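Local atomic coordinates of endoglycosidase (Bacteroides thetaiotaomicron, PDB entry 6Q64), a protein that probably hydrolyses O-glycosidic bonds as a family 18 endoglycosidase in the breakdown of complex N-glycans. Residues T283-Q288 with G331-E336; K72-F77 with H250-A255; I134-G139 with Y193-T198; F185-Q190 with R229-D234. The protein carries 1 engineered substitution. One frame throughout, in Å; residues are numbered along the deposited sequence.

Interaction 1. Residues T283-Q288 with G331-E336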
# COMPACT_ATOMS: atom_id res chain seq x y z
N THR A 283 3.33 -2.16 8.88
CA THR A 283 3.18 -3.46 8.23
C THR A 283 4.08 -4.47 8.91
O THR A 283 5.19 -4.13 9.41
CB THR A 283 3.48 -3.40 6.73
OG1 THR A 283 4.88 -3.20 6.52
CG2 THR A 283 2.65 -2.33 6.05
N VAL A 284 3.60 -5.69 8.87
CA VAL A 284 4.28 -6.85 9.48
C VAL A 284 4.64 -7.87 8.38
O VAL A 284 4.16 -7.71 7.21
CB VAL A 284 3.38 -7.34 10.62
CG1 VAL A 284 2.15 -8.04 10.08
CG2 VAL A 284 4.17 -8.21 11.57
N GLU A 285 5.54 -8.81 8.69
CA GLU A 285 6.22 -9.64 7.66
C GLU A 285 5.63 -11.05 7.69
O GLU A 285 5.88 -11.80 8.66
CB GLU A 285 7.74 -9.50 7.84
CG GLU A 285 8.61 -10.65 7.39
CD GLU A 285 8.29 -11.37 6.09
OE1 GLU A 285 8.95 -11.06 5.06
OE2 GLU A 285 7.45 -12.29 6.16
N PHE A 286 4.84 -11.36 6.66
CA PHE A 286 3.88 -12.49 6.65
C PHE A 286 4.40 -13.66 5.81
O PHE A 286 3.94 -14.79 6.05
CB PHE A 286 2.50 -11.97 6.26
CG PHE A 286 1.53 -11.91 7.41
CD1 PHE A 286 1.98 -11.73 8.70
CD2 PHE A 286 0.17 -12.06 7.20
CE1 PHE A 286 1.10 -11.71 9.76
CE2 PHE A 286 -0.71 -12.03 8.26
CZ PHE A 286 -0.25 -11.85 9.54
N GLU A 287 5.36 -13.42 4.91
CA GLU A 287 6.23 -14.48 4.32
C GLU A 287 6.77 -15.36 5.45
O GLU A 287 6.77 -16.58 5.29
CB GLU A 287 7.27 -13.81 3.42
CG GLU A 287 8.37 -14.71 2.90
CD GLU A 287 9.08 -14.14 1.67
OE1 GLU A 287 8.68 -14.50 0.56
OE2 GLU A 287 9.99 -13.28 1.83
N GLN A 288 7.09 -14.81 6.61
CA GLN A 288 7.67 -15.59 7.74
C GLN A 288 6.74 -15.70 8.95
O GLN A 288 6.94 -16.61 9.74
CB GLN A 288 8.98 -14.94 8.13
CG GLN A 288 10.15 -15.45 7.32
CD GLN A 288 11.43 -15.06 8.02
OE1 GLN A 288 11.50 -14.02 8.68
NE2 GLN A 288 12.43 -15.92 7.92
N GLY A 331 -0.96 -3.34 7.64
CA GLY A 331 -0.87 -4.24 6.48
C GLY A 331 0.10 -5.39 6.72
O GLY A 331 0.84 -5.40 7.71
N THR A 332 0.13 -6.32 5.79
CA THR A 332 0.97 -7.53 5.85
C THR A 332 1.70 -7.64 4.52
O THR A 332 1.11 -7.28 3.49
CB THR A 332 0.06 -8.71 6.11
OG1 THR A 332 -0.96 -8.48 5.14
CG2 THR A 332 -0.51 -8.75 7.51
N TYR A 333 2.97 -8.01 4.58
CA TYR A 333 3.81 -8.34 3.40
C TYR A 333 3.52 -9.80 3.04
O TYR A 333 3.65 -10.66 3.93
CB TYR A 333 5.28 -8.09 3.73
CG TYR A 333 6.26 -8.48 2.67
CD1 TYR A 333 6.32 -7.83 1.45
CD2 TYR A 333 7.16 -9.51 2.89
CE1 TYR A 333 7.23 -8.20 0.47
CE2 TYR A 333 8.11 -9.88 1.95
CZ TYR A 333 8.14 -9.22 0.73
OH TYR A 333 9.06 -9.62 -0.19
N HIS A 334 3.12 -10.03 1.79
CA HIS A 334 2.62 -11.34 1.29
C HIS A 334 1.40 -11.68 2.15
O HIS A 334 1.41 -12.64 2.92
CB HIS A 334 3.75 -12.38 1.28
CG HIS A 334 4.56 -12.38 0.02
ND1 HIS A 334 5.93 -12.21 0.02
CD2 HIS A 334 4.21 -12.55 -1.28
CE1 HIS A 334 6.38 -12.25 -1.22
NE2 HIS A 334 5.34 -12.45 -2.03
N MSE A 335 0.39 -10.79 2.06
CA MSE A 335 -0.83 -10.88 2.84
C MSE A 335 -1.53 -12.22 2.64
O MSE A 335 -2.15 -12.73 3.57
CB MSE A 335 -1.79 -9.73 2.48
CG MSE A 335 -1.79 -9.35 1.04
SE MSE A 335 -3.14 -8.01 0.64
CE MSE A 335 -4.30 -7.69 2.16
N GLU A 336 -1.40 -12.79 1.43
CA GLU A 336 -2.08 -14.02 1.04
C GLU A 336 -1.58 -15.25 1.81
O GLU A 336 -2.32 -16.23 1.84
CB GLU A 336 -1.97 -14.26 -0.47
CG GLU A 336 -0.58 -14.63 -0.95
CD GLU A 336 0.33 -13.48 -1.36
OE1 GLU A 336 1.35 -13.74 -2.09
OE2 GLU A 336 0.04 -12.33 -0.94

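Interaction 2. Residues K72-F77 with H250-A255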
# COMPACT_ATOMS: atom_id res chain seq x y z
N LYS A 72 -7.31 1.78 8.32
CA LYS A 72 -7.28 1.20 6.97
C LYS A 72 -6.57 -0.15 7.03
O LYS A 72 -5.74 -0.36 7.93
CB LYS A 72 -6.59 2.13 5.98
CG LYS A 72 -7.51 3.25 5.52
CD LYS A 72 -6.88 4.17 4.50
CE LYS A 72 -7.78 5.37 4.26
NZ LYS A 72 -7.34 6.10 3.05
N GLY A 73 -6.98 -1.05 6.14
CA GLY A 73 -6.34 -2.37 5.98
C GLY A 73 -5.68 -2.38 4.63
O GLY A 73 -6.34 -1.95 3.67
N PHE A 74 -4.43 -2.82 4.59
CA PHE A 74 -3.56 -2.78 3.40
C PHE A 74 -2.75 -4.08 3.35
O PHE A 74 -2.67 -4.83 4.35
CB PHE A 74 -2.69 -1.52 3.50
CG PHE A 74 -1.43 -1.54 2.66
CD1 PHE A 74 -1.45 -1.12 1.35
CD2 PHE A 74 -0.24 -1.99 3.20
CE1 PHE A 74 -0.30 -1.17 0.58
CE2 PHE A 74 0.90 -2.05 2.43
CZ PHE A 74 0.86 -1.65 1.12
N GLY A 75 -2.13 -4.35 2.21
CA GLY A 75 -1.05 -5.35 2.16
C GLY A 75 -0.39 -5.36 0.79
O GLY A 75 -0.94 -4.79 -0.20
N TRP A 76 0.68 -6.15 0.72
CA TRP A 76 1.36 -6.52 -0.54
C TRP A 76 0.83 -7.89 -0.97
O TRP A 76 1.28 -8.89 -0.39
CB TRP A 76 2.88 -6.49 -0.34
CG TRP A 76 3.38 -5.08 -0.28
CD1 TRP A 76 3.46 -4.20 -1.32
CD2 TRP A 76 3.79 -4.37 0.90
NE1 TRP A 76 3.91 -2.99 -0.87
CE2 TRP A 76 4.12 -3.06 0.48
CE3 TRP A 76 3.93 -4.71 2.24
CZ2 TRP A 76 4.60 -2.11 1.38
CZ3 TRP A 76 4.39 -3.77 3.13
CH2 TRP A 76 4.71 -2.48 2.70
N PHE A 77 -0.06 -7.88 -1.96
CA PHE A 77 -0.76 -9.07 -2.55
C PHE A 77 0.06 -9.70 -3.67
O PHE A 77 0.16 -9.13 -4.81
CB PHE A 77 -2.12 -8.62 -3.08
CG PHE A 77 -3.07 -9.74 -3.41
CD1 PHE A 77 -3.31 -10.77 -2.52
CD2 PHE A 77 -3.77 -9.75 -4.61
CE1 PHE A 77 -4.21 -11.78 -2.82
CE2 PHE A 77 -4.67 -10.75 -4.90
CZ PHE A 77 -4.87 -11.77 -4.02
N HIS A 250 -0.15 8.22 1.72
CA HIS A 250 0.21 7.40 2.92
C HIS A 250 1.71 7.17 3.01
O HIS A 250 2.37 7.04 1.96
CB HIS A 250 -0.42 5.99 2.93
CG HIS A 250 -1.87 5.99 3.21
ND1 HIS A 250 -2.79 5.99 2.21
CD2 HIS A 250 -2.57 6.06 4.37
CE1 HIS A 250 -4.02 6.04 2.72
NE2 HIS A 250 -3.90 6.10 4.04
N TYR A 251 2.19 7.10 4.24
CA TYR A 251 3.59 6.81 4.60
C TYR A 251 3.59 5.37 5.11
O TYR A 251 2.96 5.12 6.15
CB TYR A 251 4.08 7.83 5.63
CG TYR A 251 3.61 9.25 5.41
CD1 TYR A 251 3.69 9.85 4.17
CD2 TYR A 251 3.07 10.01 6.43
CE1 TYR A 251 3.22 11.13 3.95
CE2 TYR A 251 2.59 11.29 6.22
CZ TYR A 251 2.68 11.87 4.98
OH TYR A 251 2.25 13.14 4.75
N ILE A 252 4.21 4.45 4.38
CA ILE A 252 4.06 3.00 4.68
C ILE A 252 5.40 2.47 5.15
O ILE A 252 6.39 2.56 4.38
CB ILE A 252 3.54 2.19 3.48
CG1 ILE A 252 2.32 2.86 2.83
CG2 ILE A 252 3.25 0.76 3.89
CD1 ILE A 252 1.68 2.03 1.75
N TYR A 253 5.42 1.95 6.36
CA TYR A 253 6.68 1.47 6.97
C TYR A 253 6.61 -0.05 7.10
O TYR A 253 5.58 -0.61 7.43
CB TYR A 253 6.96 2.16 8.31
CG TYR A 253 7.04 3.67 8.29
CD1 TYR A 253 5.90 4.44 8.27
CD2 TYR A 253 8.24 4.34 8.37
CE1 TYR A 253 5.96 5.82 8.30
CE2 TYR A 253 8.32 5.72 8.37
CZ TYR A 253 7.17 6.47 8.35
OH TYR A 253 7.20 7.83 8.42
N GLN A 254 7.75 -0.66 6.81
CA GLN A 254 8.09 -2.05 7.11
C GLN A 254 8.50 -2.13 8.58
O GLN A 254 9.69 -2.18 8.83
CB GLN A 254 9.24 -2.48 6.20
CG GLN A 254 8.80 -2.83 4.80
CD GLN A 254 8.86 -1.69 3.82
OE1 GLN A 254 9.90 -1.38 3.24
NE2 GLN A 254 7.71 -1.11 3.54
N ALA A 255 7.55 -2.26 9.50
CA ALA A 255 7.83 -2.48 10.95
C ALA A 255 7.96 -3.97 11.25
O ALA A 255 7.37 -4.44 12.26
CB ALA A 255 6.73 -1.86 11.79

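Interaction 3. Residues I134-G139 with Y193-T198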
# COMPACT_ATOMS: atom_id res chain seq x y z
N ILE A 134 10.49 -1.14 -6.52
CA ILE A 134 11.59 -0.36 -5.88
C ILE A 134 11.97 0.77 -6.83
O ILE A 134 12.12 0.52 -8.03
CB ILE A 134 12.81 -1.22 -5.53
CG1 ILE A 134 12.57 -2.03 -4.25
CG2 ILE A 134 14.06 -0.35 -5.41
CD1 ILE A 134 13.58 -3.15 -4.05
N ILE A 135 12.12 1.98 -6.30
CA ILE A 135 12.69 3.10 -7.09
C ILE A 135 14.08 3.42 -6.53
O ILE A 135 14.24 3.65 -5.27
CB ILE A 135 11.68 4.24 -7.22
CG1 ILE A 135 10.62 3.74 -8.21
CG2 ILE A 135 12.33 5.52 -7.69
CD1 ILE A 135 9.41 4.59 -8.34
N GLN A 136 15.02 3.21 -7.46
CA GLN A 136 16.50 3.17 -7.30
C GLN A 136 17.06 3.99 -8.46
O GLN A 136 17.50 5.12 -8.19
CB GLN A 136 17.01 1.73 -7.30
CG GLN A 136 18.49 1.58 -7.64
CD GLN A 136 19.15 0.41 -6.94
OE1 GLN A 136 18.94 0.17 -5.74
NE2 GLN A 136 19.96 -0.33 -7.67
N ASP A 137 16.97 3.48 -9.70
CA ASP A 137 17.56 4.18 -10.87
C ASP A 137 16.45 4.79 -11.73
O ASP A 137 15.30 4.32 -11.61
CB ASP A 137 18.51 3.27 -11.65
CG ASP A 137 19.69 2.84 -10.80
OD1 ASP A 137 20.43 3.72 -10.32
OD2 ASP A 137 19.84 1.63 -10.58
N LEU A 138 16.79 5.82 -12.51
CA LEU A 138 15.84 6.58 -13.36
C LEU A 138 15.01 5.59 -14.17
O LEU A 138 13.80 5.52 -13.97
CB LEU A 138 16.61 7.54 -14.27
CG LEU A 138 15.82 8.12 -15.45
CD1 LEU A 138 14.48 8.68 -15.02
CD2 LEU A 138 16.63 9.19 -16.16
N GLY A 139 15.65 4.85 -15.07
CA GLY A 139 14.99 3.73 -15.76
C GLY A 139 14.91 2.53 -14.84
O GLY A 139 15.99 1.99 -14.50
N TYR A 193 19.02 1.34 2.56
CA TYR A 193 18.97 -0.13 2.74
C TYR A 193 19.46 -0.80 1.45
O TYR A 193 18.98 -1.87 1.11
CB TYR A 193 17.57 -0.55 3.18
CG TYR A 193 17.16 0.03 4.50
CD1 TYR A 193 18.02 0.04 5.60
CD2 TYR A 193 15.90 0.58 4.66
CE1 TYR A 193 17.63 0.60 6.81
CE2 TYR A 193 15.49 1.13 5.87
CZ TYR A 193 16.36 1.13 6.95
OH TYR A 193 15.94 1.68 8.12
N GLY A 194 20.43 -0.18 0.77
CA GLY A 194 21.08 -0.73 -0.43
C GLY A 194 20.39 -0.33 -1.72
O GLY A 194 20.98 -0.60 -2.77
N HIS A 195 19.22 0.29 -1.72
CA HIS A 195 18.53 0.60 -3.01
C HIS A 195 18.69 2.07 -3.36
O HIS A 195 17.67 2.77 -3.60
CB HIS A 195 17.11 0.05 -3.02
CG HIS A 195 17.19 -1.43 -3.08
ND1 HIS A 195 16.93 -2.22 -1.98
CD2 HIS A 195 17.65 -2.23 -4.06
CE1 HIS A 195 17.17 -3.48 -2.30
NE2 HIS A 195 17.62 -3.51 -3.58
N SER A 196 19.95 2.48 -3.47
CA SER A 196 20.39 3.86 -3.78
C SER A 196 20.85 3.92 -5.24
O SER A 196 21.56 2.99 -5.65
CB SER A 196 21.49 4.25 -2.85
OG SER A 196 21.28 5.59 -2.44
N GLY A 197 20.47 4.96 -5.99
CA GLY A 197 20.73 5.02 -7.45
C GLY A 197 20.71 6.43 -8.00
O GLY A 197 21.05 7.36 -7.26
N THR A 198 20.31 6.57 -9.27
CA THR A 198 20.34 7.85 -10.03
C THR A 198 19.05 8.64 -9.76
O THR A 198 18.82 9.66 -10.46
CB THR A 198 20.57 7.59 -11.52
OG1 THR A 198 19.38 7.05 -12.11
CG2 THR A 198 21.74 6.66 -11.78

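Interaction 4. Residues F185-Q190 with R229-D234. Engineered in segment 185-190: Gln190 (natural residue Glu).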
# COMPACT_ATOMS: atom_id res chain seq x y z
N PHE A 185 -0.02 4.33 -7.51
CA PHE A 185 1.37 3.83 -7.44
C PHE A 185 1.88 3.88 -6.01
O PHE A 185 1.40 4.70 -5.18
CB PHE A 185 2.27 4.62 -8.39
CG PHE A 185 3.61 3.98 -8.58
CD1 PHE A 185 3.77 2.90 -9.43
CD2 PHE A 185 4.72 4.41 -7.86
CE1 PHE A 185 5.00 2.29 -9.59
CE2 PHE A 185 5.95 3.80 -8.02
CZ PHE A 185 6.09 2.73 -8.88
N ASP A 186 2.82 2.98 -5.75
CA ASP A 186 3.49 2.75 -4.46
C ASP A 186 4.98 2.80 -4.73
O ASP A 186 5.51 1.80 -5.23
CB ASP A 186 3.17 1.39 -3.85
CG ASP A 186 3.86 1.09 -2.52
OD1 ASP A 186 4.99 1.51 -2.31
OD2 ASP A 186 3.25 0.40 -1.71
N ILE A 187 5.63 3.90 -4.35
CA ILE A 187 7.10 4.04 -4.44
C ILE A 187 7.71 3.23 -3.29
O ILE A 187 7.52 3.65 -2.15
CB ILE A 187 7.47 5.52 -4.39
CG1 ILE A 187 6.84 6.29 -5.56
CG2 ILE A 187 8.98 5.66 -4.38
CD1 ILE A 187 6.71 7.77 -5.33
N ASP A 188 8.34 2.09 -3.58
CA ASP A 188 9.21 1.38 -2.61
C ASP A 188 10.54 2.13 -2.61
O ASP A 188 11.37 1.87 -3.53
CB ASP A 188 9.35 -0.12 -2.92
CG ASP A 188 10.03 -0.94 -1.83
OD1 ASP A 188 10.48 -0.34 -0.82
OD2 ASP A 188 10.12 -2.19 -1.97
N TYR A 189 10.73 3.02 -1.62
CA TYR A 189 11.91 3.93 -1.50
C TYR A 189 12.83 3.44 -0.39
O TYR A 189 12.44 3.57 0.78
CB TYR A 189 11.46 5.38 -1.27
CG TYR A 189 12.45 6.43 -1.73
CD1 TYR A 189 12.72 6.62 -3.07
CD2 TYR A 189 13.10 7.26 -0.81
CE1 TYR A 189 13.61 7.60 -3.50
CE2 TYR A 189 13.98 8.24 -1.22
CZ TYR A 189 14.25 8.40 -2.57
OH TYR A 189 15.11 9.37 -3.00
N GLN A 190 14.01 2.89 -0.76
CA GLN A 190 14.97 2.26 0.19
C GLN A 190 16.41 2.55 -0.21
O GLN A 190 17.22 1.64 -0.37
CB GLN A 190 14.66 0.76 0.31
CG GLN A 190 13.85 0.44 1.56
CD GLN A 190 13.25 -0.93 1.56
OE1 GLN A 190 12.03 -1.09 1.66
NE2 GLN A 190 14.10 -1.94 1.42
N ARG A 229 -6.91 9.01 -8.15
CA ARG A 229 -5.93 7.93 -7.82
C ARG A 229 -5.00 8.35 -6.68
O ARG A 229 -4.94 9.50 -6.29
CB ARG A 229 -5.15 7.53 -9.08
CG ARG A 229 -6.02 6.82 -10.09
CD ARG A 229 -5.30 6.31 -11.30
NE ARG A 229 -6.03 6.83 -12.45
CZ ARG A 229 -6.84 6.15 -13.25
NH1 ARG A 229 -7.03 4.85 -13.08
NH2 ARG A 229 -7.44 6.77 -14.24
N MSE A 230 -4.21 7.38 -6.23
CA MSE A 230 -3.44 7.46 -5.02
C MSE A 230 -1.95 7.44 -5.35
O MSE A 230 -1.51 6.69 -6.22
CB MSE A 230 -3.71 6.23 -4.16
CG MSE A 230 -4.84 6.36 -3.15
SE MSE A 230 -4.94 4.61 -2.25
CE MSE A 230 -3.71 4.72 -0.76
N LEU A 231 -1.18 8.22 -4.60
CA LEU A 231 0.27 8.04 -4.59
C LEU A 231 0.69 7.76 -3.17
O LEU A 231 0.11 8.35 -2.27
CB LEU A 231 0.98 9.28 -5.14
CG LEU A 231 2.51 9.20 -5.09
CD1 LEU A 231 3.04 8.00 -5.85
CD2 LEU A 231 3.14 10.47 -5.64
N VAL A 232 1.71 6.93 -3.00
CA VAL A 232 2.02 6.26 -1.72
C VAL A 232 3.50 5.88 -1.73
O VAL A 232 4.06 5.59 -2.80
CB VAL A 232 1.06 5.06 -1.57
CG1 VAL A 232 1.75 3.75 -1.21
CG2 VAL A 232 -0.09 5.38 -0.63
N MSE A 233 4.12 5.85 -0.56
CA MSE A 233 5.56 5.66 -0.51
C MSE A 233 5.88 4.75 0.68
O MSE A 233 5.33 4.92 1.77
CB MSE A 233 6.25 7.03 -0.44
CG MSE A 233 7.64 7.06 0.22
SE MSE A 233 8.93 8.38 -0.55
CE MSE A 233 10.23 7.96 0.80
N ASP A 234 6.75 3.76 0.48
CA ASP A 234 6.99 2.83 1.56
C ASP A 234 8.48 2.66 1.75
O ASP A 234 9.27 2.89 0.80
CB ASP A 234 6.30 1.48 1.30
CG ASP A 234 7.07 0.58 0.35
OD1 ASP A 234 8.01 -0.14 0.83
OD2 ASP A 234 6.75 0.63 -0.86

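Interaction 1. Residues T283-Q288 with G331-E336
Phe286 lays one face of its ring over Thr332, and its side chain can be traced outward atom by atom. CB meets the backbone first, with Phe286 CB 2.9 Å from Tyr333 O, and it also passes His334 O. CG reaches CB and the methyl of Thr332. Farther out, the CD2 and CE2 side of the ring is nearest that methyl, Phe286 CE2 standing 3.4 Å from Thr332 CG2, while CZ is still in touch with it. The methyl is 3.5 Å from the ring centroid and 18° off the normal, which makes this a CH-pi contact displaced toward the rim. In Thr332, OG1 lies between the backbone N and the carbonyl carbon (chi1 48°), which puts CG2 beside the N.

Glu285 and Tyr333 run side by side from the other face of the sheet. Glu285 OE1 approaches the ring edge at 3.2 Å from Tyr333 CD2, with the carboxylate plane turned 84° from the ring. The other oxygen, Glu285 OE2, accepts from Gln288 N at 2.6 Å, an N-cap bond at the start of helix 286-289.

Two backbone bonds hold the strands in parallel register: Val284 N to Gly331 O at 3.0 Å and Tyr333 N to Val284 O at 2.9 Å. Tyr333 O also receives weak bonds from Phe286 N and Glu287 N. Helix 311-317 covers the face bearing Val284 and Thr332 through Ile313, as expected of a beta-alpha-beta crossover between the last two parallel strands of a TIM barrel.

Interaction 2. Residues K72-F77 with H250-A255
Ile252 meets two aromatic rings of the facing strand, and these apolar contacts form the centre of the interface. With Phe74 it meets tip to tip: Ile252 CD1 lies over one ring face, 4.1 Å from the centroid of Phe74 and 23° off its normal, a CH-pi contact. Its other branch slides past the indole in the opposite direction, Ile252 CG2 being 3.7 Å from Trp76 CH2.

The remaining contacts bring polar ends to rings, without hydrogen bonds between the two segments. Gln254 crosses Trp76 at about a right angle, with Gln254 NE2 3.4 Å from Trp76 CH2 and the amide and ring planes 82° apart; the hydrogen bond of NE2 goes to Asp234 OD1. At the other end, the extended chain of Lys72 brings its amine to the edge of the imidazole, near the ring plane, Lys72 NZ lying 3.3 Å from His250 CE1.

The axes of strands 72-76 and 251-254 come no nearer than 10.4 Å, so side chains bridge the interior of the TIM barrel between strands that are not sheet neighbours. Phe100 meets both the Phe74 and His250 rings. Strand 72-76 pairs with 329-333 and bonds on its other side to Asp99 and Ser102, while 251-254 lies between 230-235 and 280-285.

Interaction 3. Residues I134-G139 with Y193-T198
Leu138 and Thr198 are joined by the straighter of two hydrogen bonds: Leu138 N donates to Thr198 OG1 at 2.9 Å with an angle of 161° at the hydrogen. The hydroxyl is set for this by chi1 of Thr198, 73°, which places OG1 between the backbone N and the carbonyl carbon. In return Thr198 N donates to Asp137 OD1 at 3.0 Å, reaching the oxygen on its anti side and somewhat out of the carboxylate plane. Thr198 is thus gripped at both its amide and its hydroxyl. An alanine in place of Asp137 would probably leave Thr198 N without this acceptor and the loop freer to shift.

Next outward is Gly197, whose CA is 3.3 Å from Gln136 O in a CH...O contact and 3.2 Å from Asp137 OD1. A side chain here would run into both of those oxygens, consistent with a glycine at this position.

At the far end the contact turns apolar. Ile134 crosses His195 at about a right angle, its CD1 seated over the middle of the imidazole, 3.9 Å from the centroid and 4° off the normal, a CH-pi contact. Ile134 CG2 also touches His195 CB, at 3.9 Å.

Backbone bonds from Gln136 to Leu199 and Ala200 extend the pairing. The end of strand 128-135 and the loop that follows it meet the loop after the adjacent parallel strand 184-189, at the C-terminal end of a TIM barrel, where the active site of such enzymes lies.

Interaction 4. Residues F185-Q190 with R229-D234
Asp234 lies across two aspartates of the neighbouring strand, Asp186 and Asp188. Together with Asp183, those two belong to the DxxDxDxE signature of glycoside hydrolase family 18, which closes at the engineered Gln190, a glutamate in the natural sequence. In relatives that glutamate serves as the acid, so this is consistent with the active-site strand of the TIM barrel.

The carboxylate of Asp234 is brought there by a chi1 of 80°, with CG between the backbone N and the carbonyl carbon. Asp234 OD2 is modelled 2.4 Å from Asp186 OD1, and the two carboxylate planes are 73° apart; this separation is so short that its nature stays doubtful. Asp234 OD1 stands 3.0 Å from Asp188 OD1 and takes a hydrogen bond from Gln254 NE2. Asp186 OD2 is held by Ser102 OG, and Asp186 CG packs on Val232 CG1 at 3.6 Å. An alanine in place of Asp186 would probably leave Ser102 OG without this partner and open a gap beside Val232 CG1.

Backbone bonds keep the strands parallel: Ile187 N to Val232 O at 2.8 Å, Asp234 N to Ile187 O at 2.7 Å, and further ones at Phe185 N and Tyr189 N.

The other face is largely apolar and turned to helix 211-224, which touches Leu231 and Tyr189. Ile187 CD1 meets Leu231 CD1 at 3.7 Å. Beside them selenomethionine Met233 makes an oblique Met-aromatic contact with Tyr189, its CE 3.4 Å from Tyr189 CD2.

From the N terminus, residues 72-77 open the loop that interaction 2 closes only at 250-255. Inside it, 134-139 and then 185-190 begin interactions 3 and 4, which cross: 193-198 completes the former before 229-234 completes the latter. Interaction 1 follows in series, joining 283-288 to 331-336. Hydrogen bonds connect the set: Ile135 N to Asp188 O links interactions 3 and 4, Ile252 N to Met233 O links 4 and 2, and the pair Thr283 OG1 and Tyr253 O links 2 and 1. Interactions 1 and 4 each join neighbouring barrel strands, interaction 2 bridges the interior, and interaction 3 joins the end of strand 128-135 and its loop to the loop after 184-189.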